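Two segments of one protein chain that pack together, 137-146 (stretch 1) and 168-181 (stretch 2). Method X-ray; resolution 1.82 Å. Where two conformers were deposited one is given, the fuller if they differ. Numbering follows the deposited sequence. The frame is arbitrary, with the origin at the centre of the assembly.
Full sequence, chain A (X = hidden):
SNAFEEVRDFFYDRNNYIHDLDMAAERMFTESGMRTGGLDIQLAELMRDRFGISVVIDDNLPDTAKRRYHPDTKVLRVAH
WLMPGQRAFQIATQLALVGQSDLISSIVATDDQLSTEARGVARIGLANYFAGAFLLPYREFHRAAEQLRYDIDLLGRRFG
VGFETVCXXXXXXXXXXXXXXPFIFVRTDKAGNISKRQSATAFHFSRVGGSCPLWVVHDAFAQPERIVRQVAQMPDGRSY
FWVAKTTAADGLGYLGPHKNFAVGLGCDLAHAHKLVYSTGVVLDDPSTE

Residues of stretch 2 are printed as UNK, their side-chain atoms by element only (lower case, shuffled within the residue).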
# COMPACT_ATOMS: atom_id res chain seq x y z
N PRO A 137 -0.20 -10.95 -2.46
CA PRO A 137 1.04 -11.67 -2.75
C PRO A 137 1.49 -11.42 -4.18
O PRO A 137 0.69 -11.40 -5.11
CB PRO A 137 0.67 -13.14 -2.50
CG PRO A 137 -0.83 -13.18 -2.59
CD PRO A 137 -1.29 -11.85 -2.05
N TYR A 138 2.81 -11.26 -4.35
CA TYR A 138 3.33 -10.60 -5.54
C TYR A 138 2.86 -11.24 -6.84
O TYR A 138 2.28 -10.57 -7.70
CB TYR A 138 4.87 -10.56 -5.49
CG TYR A 138 5.46 -9.58 -6.48
CD1 TYR A 138 5.50 -9.89 -7.85
CD2 TYR A 138 5.94 -8.34 -6.07
CE1 TYR A 138 6.02 -9.00 -8.77
CE2 TYR A 138 6.47 -7.43 -7.00
CZ TYR A 138 6.50 -7.78 -8.34
OH TYR A 138 7.02 -6.89 -9.26
N ARG A 139 3.15 -12.54 -7.04
CA ARG A 139 2.89 -13.13 -8.34
C ARG A 139 1.39 -13.17 -8.63
O ARG A 139 0.96 -12.91 -9.76
CB ARG A 139 3.48 -14.54 -8.43
CG ARG A 139 5.00 -14.58 -8.48
CD ARG A 139 5.49 -16.00 -8.72
NE ARG A 139 6.94 -16.10 -8.74
CZ ARG A 139 7.61 -17.24 -8.90
NH1 ARG A 139 6.95 -18.39 -9.04
NH2 ARG A 139 8.93 -17.24 -8.90
N GLU A 140 0.60 -13.52 -7.62
CA GLU A 140 -0.85 -13.55 -7.80
C GLU A 140 -1.39 -12.16 -8.11
O GLU A 140 -2.24 -12.00 -9.00
CB GLU A 140 -1.52 -14.13 -6.55
CG GLU A 140 -3.04 -14.14 -6.62
CD GLU A 140 -3.69 -14.77 -5.39
OE1 GLU A 140 -3.02 -15.54 -4.68
OE2 GLU A 140 -4.88 -14.47 -5.15
N PHE A 141 -0.92 -11.15 -7.38
CA PHE A 141 -1.40 -9.79 -7.60
C PHE A 141 -0.96 -9.26 -8.96
O PHE A 141 -1.75 -8.64 -9.68
CB PHE A 141 -0.89 -8.88 -6.47
CG PHE A 141 -1.36 -7.47 -6.58
CD1 PHE A 141 -2.68 -7.14 -6.31
CD2 PHE A 141 -0.47 -6.45 -6.95
CE1 PHE A 141 -3.12 -5.81 -6.41
CE2 PHE A 141 -0.90 -5.14 -7.06
CZ PHE A 141 -2.23 -4.82 -6.79
N HIS A 142 0.30 -9.51 -9.32
CA HIS A 142 0.80 -9.09 -10.63
C HIS A 142 -0.01 -9.72 -11.74
O HIS A 142 -0.42 -9.04 -12.69
CB HIS A 142 2.29 -9.45 -10.75
CG HIS A 142 2.92 -9.02 -12.04
ND1 HIS A 142 2.94 -9.82 -13.16
CD2 HIS A 142 3.56 -7.88 -12.37
CE1 HIS A 142 3.56 -9.18 -14.14
NE2 HIS A 142 3.96 -8.00 -13.68
N ARG A 143 -0.24 -11.04 -11.64
CA ARG A 143 -1.05 -11.73 -12.64
C ARG A 143 -2.45 -11.13 -12.71
O ARG A 143 -2.99 -10.93 -13.81
CB ARG A 143 -1.12 -13.22 -12.33
CG ARG A 143 -1.93 -14.05 -13.31
CD ARG A 143 -1.81 -15.55 -13.01
NE ARG A 143 -2.39 -15.93 -11.72
CZ ARG A 143 -1.68 -16.21 -10.62
NH1 ARG A 143 -0.35 -16.16 -10.65
NH2 ARG A 143 -2.30 -16.54 -9.50
N ALA A 144 -3.05 -10.81 -11.56
CA ALA A 144 -4.39 -10.24 -11.55
C ALA A 144 -4.39 -8.85 -12.15
O ALA A 144 -5.33 -8.48 -12.87
CB ALA A 144 -4.93 -10.20 -10.11
N ALA A 145 -3.37 -8.05 -11.86
CA ALA A 145 -3.30 -6.72 -12.45
C ALA A 145 -3.23 -6.80 -13.97
O ALA A 145 -3.90 -6.04 -14.68
CB ALA A 145 -2.11 -5.95 -11.88
N GLU A 146 -2.43 -7.73 -14.50
CA GLU A 146 -2.37 -7.83 -15.95
C GLU A 146 -3.71 -8.28 -16.53
O GLU A 146 -4.17 -7.72 -17.53
CB GLU A 146 -1.23 -8.75 -16.38
CG GLU A 146 0.17 -8.21 -16.06
CD GLU A 146 0.64 -7.07 -16.98
OE1 GLU A 146 0.12 -6.94 -18.12
OE2 GLU A 146 1.54 -6.30 -16.57
N UNK A 168 -1.05 1.61 -3.78
CA UNK A 168 0.28 1.51 -3.20
C UNK A 168 0.96 0.23 -3.65
O UNK A 168 2.13 0.24 -4.04
n UNK A 168 2.38 0.55 -0.83
c UNK A 168 0.24 1.59 -1.68
c UNK A 168 1.60 1.67 -1.07
c UNK A 168 2.36 2.74 -0.72
n UNK A 168 3.56 2.25 -0.25
c UNK A 168 3.54 0.93 -0.33
N UNK A 169 0.23 -0.90 -3.64
CA UNK A 169 0.85 -2.14 -4.08
C UNK A 169 1.27 -2.08 -5.55
O UNK A 169 2.35 -2.58 -5.92
n UNK A 169 4.34 -5.91 -3.25
n UNK A 169 3.64 -8.10 -3.21
c UNK A 169 1.63 -5.00 -3.06
c UNK A 169 0.57 -4.66 -4.13
c UNK A 169 3.35 -6.80 -3.20
n UNK A 169 2.07 -6.40 -3.13
c UNK A 169 -0.09 -3.33 -3.86
N UNK A 170 0.44 -1.49 -6.41
CA UNK A 170 0.84 -1.37 -7.82
C UNK A 170 2.16 -0.60 -7.94
O UNK A 170 3.00 -0.92 -8.80
c UNK A 170 -2.65 -0.60 -9.46
c UNK A 170 -1.55 -1.49 -8.87
c UNK A 170 -1.26 -2.66 -9.82
c UNK A 170 -0.27 -0.69 -8.63
N UNK A 171 2.37 0.38 -7.08
CA UNK A 171 3.59 1.18 -7.12
C UNK A 171 4.81 0.45 -6.56
O UNK A 171 5.92 1.00 -6.62
c UNK A 171 3.39 2.50 -6.36
o UNK A 171 3.53 2.32 -4.95
N UNK A 172 4.65 -0.76 -6.02
CA UNK A 172 5.77 -1.54 -5.51
C UNK A 172 6.20 -2.66 -6.46
O UNK A 172 7.08 -3.44 -6.09
o UNK A 172 4.41 -3.17 -4.29
c UNK A 172 5.01 -1.11 -3.13
c UNK A 172 5.45 -2.17 -4.14
N UNK A 173 5.59 -2.79 -7.64
CA UNK A 173 5.84 -3.97 -8.48
C UNK A 173 7.14 -3.80 -9.28
O UNK A 173 7.15 -3.76 -10.51
c UNK A 173 3.52 -5.58 -7.56
c UNK A 173 3.34 -4.52 -8.67
c UNK A 173 4.65 -4.24 -9.41
c UNK A 173 2.25 -4.94 -9.65
N UNK A 174 8.25 -3.71 -8.55
CA UNK A 174 9.58 -3.62 -9.14
C UNK A 174 10.45 -4.84 -8.85
O UNK A 174 11.68 -4.74 -8.81
c UNK A 174 9.84 -1.08 -9.43
c UNK A 174 8.44 -0.62 -9.02
c UNK A 174 10.28 -2.34 -8.68
o UNK A 174 7.52 -0.61 -9.83
n UNK A 174 8.28 -0.24 -7.76
N UNK A 175 9.84 -6.00 -8.67
CA UNK A 175 10.64 -7.21 -8.46
C UNK A 175 11.43 -7.51 -9.73
O UNK A 175 10.85 -7.56 -10.82
c UNK A 175 9.75 -8.41 -8.11
c UNK A 175 10.53 -9.73 -7.94
c UNK A 175 8.21 -11.54 -5.58
n UNK A 175 7.77 -11.33 -4.35
n UNK A 175 7.79 -12.61 -6.26
n UNK A 175 9.07 -10.70 -6.15
c UNK A 175 9.60 -10.88 -7.51
N UNK A 176 12.75 -7.70 -9.64
CA UNK A 176 13.54 -7.93 -10.86
C UNK A 176 12.99 -9.11 -11.64
O UNK A 176 12.65 -10.15 -11.07
c UNK A 176 14.98 -7.44 -9.00
c UNK A 176 13.59 -7.63 -8.43
c UNK A 176 14.95 -8.19 -10.32
N UNK A 177 12.85 -8.92 -12.94
CA UNK A 177 12.38 -9.91 -13.90
C UNK A 177 10.88 -10.17 -13.78
O UNK A 177 10.36 -11.02 -14.52
c UNK A 177 15.43 -12.37 -14.03
c UNK A 177 13.16 -11.23 -13.79
c UNK A 177 14.65 -11.06 -14.10
n UNK A 177 17.38 -11.61 -12.17
n UNK A 177 16.84 -12.14 -14.34
n UNK A 177 19.00 -11.56 -13.78
c UNK A 177 17.74 -11.77 -13.43
N UNK A 178 10.16 -9.48 -12.90
CA UNK A 178 8.71 -9.60 -12.90
C UNK A 178 8.08 -8.25 -12.55
O UNK A 178 7.24 -8.12 -11.67
o UNK A 178 6.81 -13.01 -11.03
n UNK A 178 4.78 -12.28 -11.66
c UNK A 178 8.19 -10.68 -11.96
c UNK A 178 6.10 -12.16 -11.58
c UNK A 178 6.69 -10.92 -12.23
N UNK A 179 8.46 -7.21 -13.30
CA UNK A 179 7.97 -5.87 -13.01
C UNK A 179 6.56 -5.67 -13.54
O UNK A 179 6.17 -6.22 -14.58
c UNK A 179 10.43 -1.50 -13.83
c UNK A 179 11.24 -3.82 -13.60
n UNK A 179 10.19 -0.32 -13.27
n UNK A 179 10.93 -2.49 -13.10
n UNK A 179 10.19 -1.69 -15.12
c UNK A 179 10.31 -4.87 -13.01
c UNK A 179 8.91 -4.82 -13.62
N UNK A 180 5.78 -4.87 -12.81
CA UNK A 180 4.55 -4.29 -13.33
C UNK A 180 4.83 -2.97 -14.02
O UNK A 180 5.97 -2.53 -14.17
N UNK A 181 3.76 -2.32 -14.47
CA UNK A 181 3.92 -0.96 -15.01
C UNK A 181 4.60 -0.08 -13.98
O UNK A 181 4.20 -0.09 -12.80
c UNK A 181 2.71 1.12 -15.70
c UNK A 181 0.47 -0.79 -16.84
c UNK A 181 2.56 -0.37 -15.40
c UNK A 181 1.94 -1.16 -16.56
O HOH W 1 8.48 -13.59 -9.26

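Position 168 carries one carbon and then a five-membered ring of three carbons and two nitrogens, out of reach of stretch 1; the ring is an imidazole, so it is His168. Position 169 has three carbons, a nitrogen, and a carbon bearing two more nitrogens, which defines Arg169. Its CG lies over one face of Phe141, 3.3 Å from Phe141 CE2, and its NH2 comes within 3.4 Å of Tyr138 CA.

Position 170 has four carbons forked at the second: Leu170. Its CD2 is 3.7 Å from Phe141 CE2 and 4.0 Å from Ala145 CB. Position 171, one carbon and one oxygen, is Ser171, with OG donating to His168 O at 2.7 Å. At 172 one carbon carries an oxygen and a carbon, giving Thr172; its OG1 accepts from Arg169 NH1 (2.9 Å), which steadies that arginine.

Position 173 again shows four carbons forked at the second. Leu173 places CD2 4.0 Å from the Tyr138 ring centroid, 28° off the normal. Position 174 has three carbons, the third ending in one oxygen and one nitrogen: Gln174, whose CB points away from stretch 1.

Position 175 repeats the three-carbon, guanidinium pattern. The group of Arg175 lies flat on the Tyr138 ring, centres 4.1 Å apart and planes at 18°, on the face opposite Leu173 CD2. At 176 three carbons close a ring onto the backbone nitrogen, hence Pro176. Position 177, another guanidinium chain, is Arg177, out of reach of stretch 1.

Position 178 has three carbons ending in oxygen and nitrogen: Gln178. Its CG sits 4.0 Å from the His142 ring centroid, only 9° off the normal. Position 179 bears a guanidinium and its CB points away; Arg179 contributes its carbonyl instead, as His142 NE2 donates to Arg179 O at 3.0 Å. Position 180 has no side-chain atoms and is Gly180; an ideal CB would clash with Leu173 CD1 at 3.0 Å. Position 181 has four carbons forked at the first, one arm two carbons long: Ile181.

The contact centres on Tyr138, held between Leu173 and Arg175. Its hydroxyl fixes the loop from both directions, donating to Gln178 O (2.7 Å) and accepting from Arg175 N (3.0 Å, 154°). One helical turn on, Phe141 and His142 extend the surface, the former against aliphatic carbons, the latter through its ring edge and face. At the exposed margin, water 1 accepts from Arg139 NE (3.0 Å) and Arg175 NH1 (3.2 Å) and donates to Gln178 OE1 (2.5 Å), bridging two like charges.

Stretch 2 168-181: HRLSTLQRPRQRGI
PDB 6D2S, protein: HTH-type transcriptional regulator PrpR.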